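Local atomic coordinates of D-glucosaminate-6-phosphate ammonia lyase (Salmonella typhimurium, PDB entry 7LCE), a protein that belongs to the selenocysteine synthase-like family within the clan of fold-type I pyridoxal phosphate enzymes and carries its cofactor on a lysine. Residues E32-V45 with K248-N260. Sequence-based numbering, arbitrary orientation.
Sequences EVMQATARAASAFV and KENMVGLVYALEN
Val33 fits as a knob into the hole formed by Gly253, Tyr256, Ala257 and Asn260, where helix 31-41 runs roughly antiparallel to helix 248-262. The axes of the two helical segments approach to 7.7 Å at 149°. With CG1 turned anti to the backbone N (chi1 180°), Val33 lays that methyl over the backbone O of Gly253, with the CB of Ala257 3.9 Å from CG1, while its CG2 lies against the CA of Ala257 at 3.7 Å. One turn on, the CB of Ala36 covers one face of the Tyr256 ring in a CH-pi contact, 3.6 Å from the centroid. Ala40 continues this small-residue surface, its CB meeting Val252 CG2 at 3.7 Å, and Ala41 rests on the CB of Glu249.

Among the polar groups, Thr37 OG1 hydrogen-bonds back to Val33 O within its own helix, coming from above the carbonyl plane; the same hydroxyl oxygen lies against the CA of Gly253, which has no side chain, at 3.3 Å. The extended chain of Lys248 runs past Val45 CG1 and bends at its last torsion (chi4 50°), bringing NZ to the C-terminal end of helix 31-41. There NZ donates to Ala40 O at 3.3 Å and, weakly, to Ala41 O, where its positive charge would probably be favoured by the partial negative charge of the helix end.

Ala40 O also accepts from Tyr6 of the second subunit, and Glu249 OE2 is hydrogen-bonded to Thr219 OG1 of that subunit. The arrangement is an antiparallel helix pair with a single knob-into-hole contact at Val33, built into the subunit interface of a fold-type I pyridoxal phosphate enzyme.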
loop_
_atom_site.group_PDB
_atom_site.type_symbol
_atom_site.label_atom_id
_atom_site.label_comp_id
_atom_site.label_asym_id
_atom_site.label_seq_id
_atom_site.Cartn_x
_atom_site.Cartn_y
_atom_site.Cartn_z
ATOM N N GLU A 32 -39.608 41.825 23.460
ATOM C CA GLU A 32 -39.661 41.147 24.753
ATOM C C GLU A 32 -38.570 40.088 24.872
ATOM O O GLU A 32 -38.019 39.875 25.957
ATOM C CB GLU A 32 -41.040 40.522 24.983
ATOM C CG GLU A 32 -42.220 41.456 24.741
ATOM C CD GLU A 32 -42.859 41.271 23.379
ATOM O OE1 GLU A 32 -42.139 41.341 22.359
ATOM O OE2 GLU A 32 -44.088 41.052 23.330
ATOM N N VAL A 33 -38.243 39.414 23.767
ATOM C CA VAL A 33 -37.194 38.402 23.811
ATOM C C VAL A 33 -35.825 39.052 23.984
ATOM O O VAL A 33 -34.984 38.563 24.748
ATOM C CB VAL A 33 -37.255 37.519 22.551
ATOM C CG1 VAL A 33 -36.165 36.469 22.582
ATOM C CG2 VAL A 33 -38.618 36.857 22.446
ATOM N N MET A 34 -35.580 40.169 23.292
ATOM C CA MET A 34 -34.298 40.852 23.436
ATOM C C MET A 34 -34.132 41.447 24.830
ATOM O O MET A 34 -32.998 41.608 25.298
ATOM C CB MET A 34 -34.138 41.933 22.368
ATOM C CG MET A 34 -33.819 41.389 20.982
ATOM S SD MET A 34 -32.540 40.109 20.994
ATOM C CE MET A 34 -31.079 41.066 21.393
ATOM N N GLN A 35 -35.235 41.794 25.498
ATOM C CA GLN A 35 -35.145 42.217 26.893
ATOM C C GLN A 35 -34.565 41.102 27.752
ATOM O O GLN A 35 -33.685 41.338 28.590
ATOM C CB GLN A 35 -36.522 42.624 27.416
ATOM C CG GLN A 35 -37.042 43.957 26.916
ATOM C CD GLN A 35 -38.358 44.339 27.569
ATOM O OE1 GLN A 35 -38.735 43.784 28.603
ATOM N NE2 GLN A 35 -39.065 45.287 26.966
ATOM N N ALA A 36 -35.054 39.876 27.557
ATOM C CA ALA A 36 -34.521 38.734 28.290
ATOM C C ALA A 36 -33.083 38.439 27.883
ATOM O O ALA A 36 -32.265 38.033 28.717
ATOM C CB ALA A 36 -35.405 37.509 28.064
ATOM N N THR A 37 -32.756 38.644 26.604
ATOM C CA THR A 37 -31.391 38.416 26.142
ATOM C C THR A 37 -30.428 39.425 26.754
ATOM O O THR A 37 -29.313 39.066 27.151
ATOM C CB THR A 37 -31.339 38.481 24.615
ATOM O OG1 THR A 37 -32.227 37.500 24.065
ATOM C CG2 THR A 37 -29.926 38.213 24.113
ATOM N N ALA A 38 -30.842 40.693 26.838
ATOM C CA ALA A 38 -29.980 41.720 27.411
ATOM C C ALA A 38 -29.729 41.469 28.893
ATOM O O ALA A 38 -28.600 41.626 29.371
ATOM C CB ALA A 38 -30.594 43.102 27.195
ATOM N N ARG A 39 -30.769 41.086 29.638
ATOM C CA ARG A 39 -30.576 40.767 31.049
ATOM C C ARG A 39 -29.659 39.563 31.210
ATOM O O ARG A 39 -28.851 39.507 32.145
ATOM C CB ARG A 39 -31.925 40.521 31.730
ATOM C CG ARG A 39 -32.814 41.757 31.775
ATOM C CD ARG A 39 -34.183 41.478 32.384
ATOM N NE ARG A 39 -34.089 40.928 33.731
ATOM C CZ ARG A 39 -34.605 39.764 34.106
ATOM N NH1 ARG A 39 -35.292 39.010 33.263
ATOM N NH2 ARG A 39 -34.437 39.354 35.359
ATOM N N ALA A 40 -29.751 38.599 30.291
ATOM C CA ALA A 40 -28.863 37.444 30.347
ATOM C C ALA A 40 -27.426 37.829 30.032
ATOM O O ALA A 40 -26.491 37.254 30.600
ATOM C CB ALA A 40 -29.344 36.364 29.379
ATOM N N ALA A 41 -27.230 38.793 29.131
ATOM C CA ALA A 41 -25.880 39.219 28.779
ATOM C C ALA A 41 -25.223 40.003 29.907
ATOM O O ALA A 41 -23.992 40.010 30.021
ATOM C CB ALA A 41 -25.912 40.052 27.499
ATOM N N SER A 42 -26.017 40.683 30.732
ATOM C CA SER A 42 -25.503 41.553 31.778
ATOM C C SER A 42 -25.253 40.825 33.097
ATOM O O SER A 42 -25.084 41.483 34.130
ATOM C CB SER A 42 -26.467 42.720 32.002
ATOM O OG SER A 42 -26.623 43.485 30.820
ATOM N N ALA A 43 -25.216 39.494 33.091
ATOM C CA ALA A 43 -25.019 38.748 34.324
ATOM C C ALA A 43 -24.267 37.458 34.032
ATOM O O ALA A 43 -24.323 36.929 32.920
ATOM C CB ALA A 43 -26.353 38.433 35.008
ATOM N N PHE A 44 -23.574 36.955 35.050
ATOM C CA PHE A 44 -22.848 35.698 34.952
ATOM C C PHE A 44 -23.741 34.536 35.374
ATOM O O PHE A 44 -24.741 34.709 36.077
ATOM C CB PHE A 44 -21.587 35.720 35.819
ATOM C CG PHE A 44 -20.516 36.650 35.319
ATOM C CD1 PHE A 44 -19.633 36.244 34.333
ATOM C CD2 PHE A 44 -20.380 37.921 35.849
ATOM C CE1 PHE A 44 -18.645 37.090 33.873
ATOM C CE2 PHE A 44 -19.391 38.772 35.393
ATOM C CZ PHE A 44 -18.523 38.355 34.404
ATOM N N VAL A 45 -23.369 33.337 34.929
ATOM C CA VAL A 45 -24.133 32.134 35.234
ATOM C C VAL A 45 -23.200 30.939 35.124
ATOM O O VAL A 45 -22.257 30.941 34.330
ATOM C CB VAL A 45 -25.359 32.000 34.293
ATOM C CG1 VAL A 45 -24.911 31.819 32.850
ATOM C CG2 VAL A 45 -26.256 30.854 34.733
ATOM N N LYS A 248 -24.414 32.637 26.556
ATOM C CA LYS A 248 -25.521 32.586 27.506
ATOM C C LYS A 248 -26.656 33.514 27.098
ATOM O O LYS A 248 -27.822 33.240 27.408
ATOM C CB LYS A 248 -25.026 32.942 28.907
ATOM C CG LYS A 248 -24.168 34.197 28.961
ATOM C CD LYS A 248 -23.756 34.533 30.386
ATOM C CE LYS A 248 -22.843 35.749 30.424
ATOM N NZ LYS A 248 -23.386 36.896 29.646
ATOM N N GLU A 249 -26.344 34.607 26.400
ATOM C CA GLU A 249 -27.381 35.579 26.066
ATOM C C GLU A 249 -28.363 35.011 25.047
ATOM O O GLU A 249 -29.580 35.173 25.196
ATOM C CB GLU A 249 -26.744 36.882 25.568
ATOM C CG GLU A 249 -26.086 36.830 24.191
ATOM C CD GLU A 249 -24.734 36.141 24.198
ATOM O OE1 GLU A 249 -24.212 35.850 25.295
ATOM O OE2 GLU A 249 -24.193 35.890 23.101
ATOM N N ASN A 250 -27.861 34.333 24.011
ATOM C CA ASN A 250 -28.737 33.757 22.999
ATOM C C ASN A 250 -29.319 32.413 23.419
ATOM O O ASN A 250 -30.378 32.029 22.912
ATOM C CB ASN A 250 -27.986 33.618 21.673
ATOM C CG ASN A 250 -27.803 34.950 20.969
ATOM O OD1 ASN A 250 -27.953 36.011 21.575
ATOM N ND2 ASN A 250 -27.473 34.901 19.684
ATOM N N MET A 251 -28.657 31.693 24.328
ATOM C CA MET A 251 -29.284 30.521 24.930
ATOM C C MET A 251 -30.576 30.911 25.632
ATOM O O MET A 251 -31.627 30.295 25.419
ATOM C CB MET A 251 -28.320 29.851 25.909
ATOM C CG MET A 251 -27.211 29.059 25.255
ATOM S SD MET A 251 -26.027 28.423 26.460
ATOM C CE MET A 251 -27.036 27.240 27.350
ATOM N N VAL A 252 -30.516 31.950 26.468
ATOM C CA VAL A 252 -31.717 32.453 27.130
ATOM C C VAL A 252 -32.690 33.018 26.102
ATOM O O VAL A 252 -33.911 32.856 26.223
ATOM C CB VAL A 252 -31.338 33.500 28.193
ATOM C CG1 VAL A 252 -32.581 34.136 28.792
ATOM C CG2 VAL A 252 -30.480 32.866 29.276
ATOM N N GLY A 253 -32.163 33.687 25.074
ATOM C CA GLY A 253 -33.026 34.267 24.058
ATOM C C GLY A 253 -33.879 33.232 23.349
ATOM O O GLY A 253 -35.059 33.468 23.080
ATOM N N LEU A 254 -33.299 32.068 23.049
ATOM C CA LEU A 254 -34.067 31.012 22.394
ATOM C C LEU A 254 -35.209 30.526 23.279
ATOM O O LEU A 254 -36.327 30.306 22.798
ATOM C CB LEU A 254 -33.149 29.848 22.021
ATOM C CG LEU A 254 -33.857 28.581 21.535
ATOM C CD1 LEU A 254 -34.620 28.848 20.247
ATOM C CD2 LEU A 254 -32.868 27.440 21.357
ATOM N N VAL A 255 -34.947 30.349 24.576
ATOM C CA VAL A 255 -35.985 29.865 25.481
ATOM C C VAL A 255 -37.123 30.873 25.577
ATOM O O VAL A 255 -38.304 30.506 25.522
ATOM C CB VAL A 255 -35.385 29.549 26.863
ATOM C CG1 VAL A 255 -36.476 29.085 27.821
ATOM C CG2 VAL A 255 -34.296 28.497 26.731
ATOM N N TYR A 256 -36.790 32.159 25.716
ATOM C CA TYR A 256 -37.836 33.175 25.787
ATOM C C TYR A 256 -38.521 33.372 24.443
ATOM O O TYR A 256 -39.691 33.769 24.397
ATOM C CB TYR A 256 -37.265 34.493 26.312
ATOM C CG TYR A 256 -37.248 34.563 27.823
ATOM C CD1 TYR A 256 -36.280 33.897 28.562
ATOM C CD2 TYR A 256 -38.217 35.282 28.510
ATOM C CE1 TYR A 256 -36.278 33.950 29.945
ATOM C CE2 TYR A 256 -38.219 35.345 29.890
ATOM C CZ TYR A 256 -37.249 34.680 30.603
ATOM O OH TYR A 256 -37.253 34.744 31.978
ATOM N N ALA A 257 -37.820 33.097 23.342
ATOM C CA ALA A 257 -38.465 33.147 22.037
ATOM C C ALA A 257 -39.422 31.979 21.846
ATOM O O ALA A 257 -40.449 32.122 21.174
ATOM C CB ALA A 257 -37.418 33.163 20.927
ATOM N N LEU A 258 -39.100 30.819 22.425
ATOM C CA LEU A 258 -40.005 29.677 22.348
ATOM C C LEU A 258 -41.293 29.934 23.122
ATOM O O LEU A 258 -42.381 29.571 22.659
ATOM C CB LEU A 258 -39.307 28.422 22.867
ATOM C CG LEU A 258 -38.288 27.799 21.915
ATOM C CD1 LEU A 258 -37.687 26.549 22.525
ATOM C CD2 LEU A 258 -38.932 27.488 20.574
ATOM N N GLU A 259 -41.194 30.553 24.302
ATOM C CA GLU A 259 -42.400 30.880 25.057
ATOM C C GLU A 259 -43.209 31.967 24.361
ATOM O O GLU A 259 -44.444 31.938 24.383
ATOM C CB GLU A 259 -42.040 31.304 26.482
ATOM C CG GLU A 259 -43.248 31.541 27.378
ATOM C CD GLU A 259 -44.100 30.295 27.563
ATOM O OE1 GLU A 259 -43.531 29.184 27.606
ATOM O OE2 GLU A 259 -45.340 30.425 27.661
ATOM N N ASN A 260 -42.530 32.932 23.735
ATOM C CA ASN A 260 -43.235 33.963 22.979
ATOM C C ASN A 260 -43.944 33.376 21.767
ATOM O O ASN A 260 -44.965 33.914 21.322
ATOM C CB ASN A 260 -42.259 35.059 22.551
ATOM C CG ASN A 260 -42.964 36.319 22.088
ATOM O OD1 ASN A 260 -43.260 36.480 20.905
ATOM N ND2 ASN A 260 -43.235 37.224 23.023
#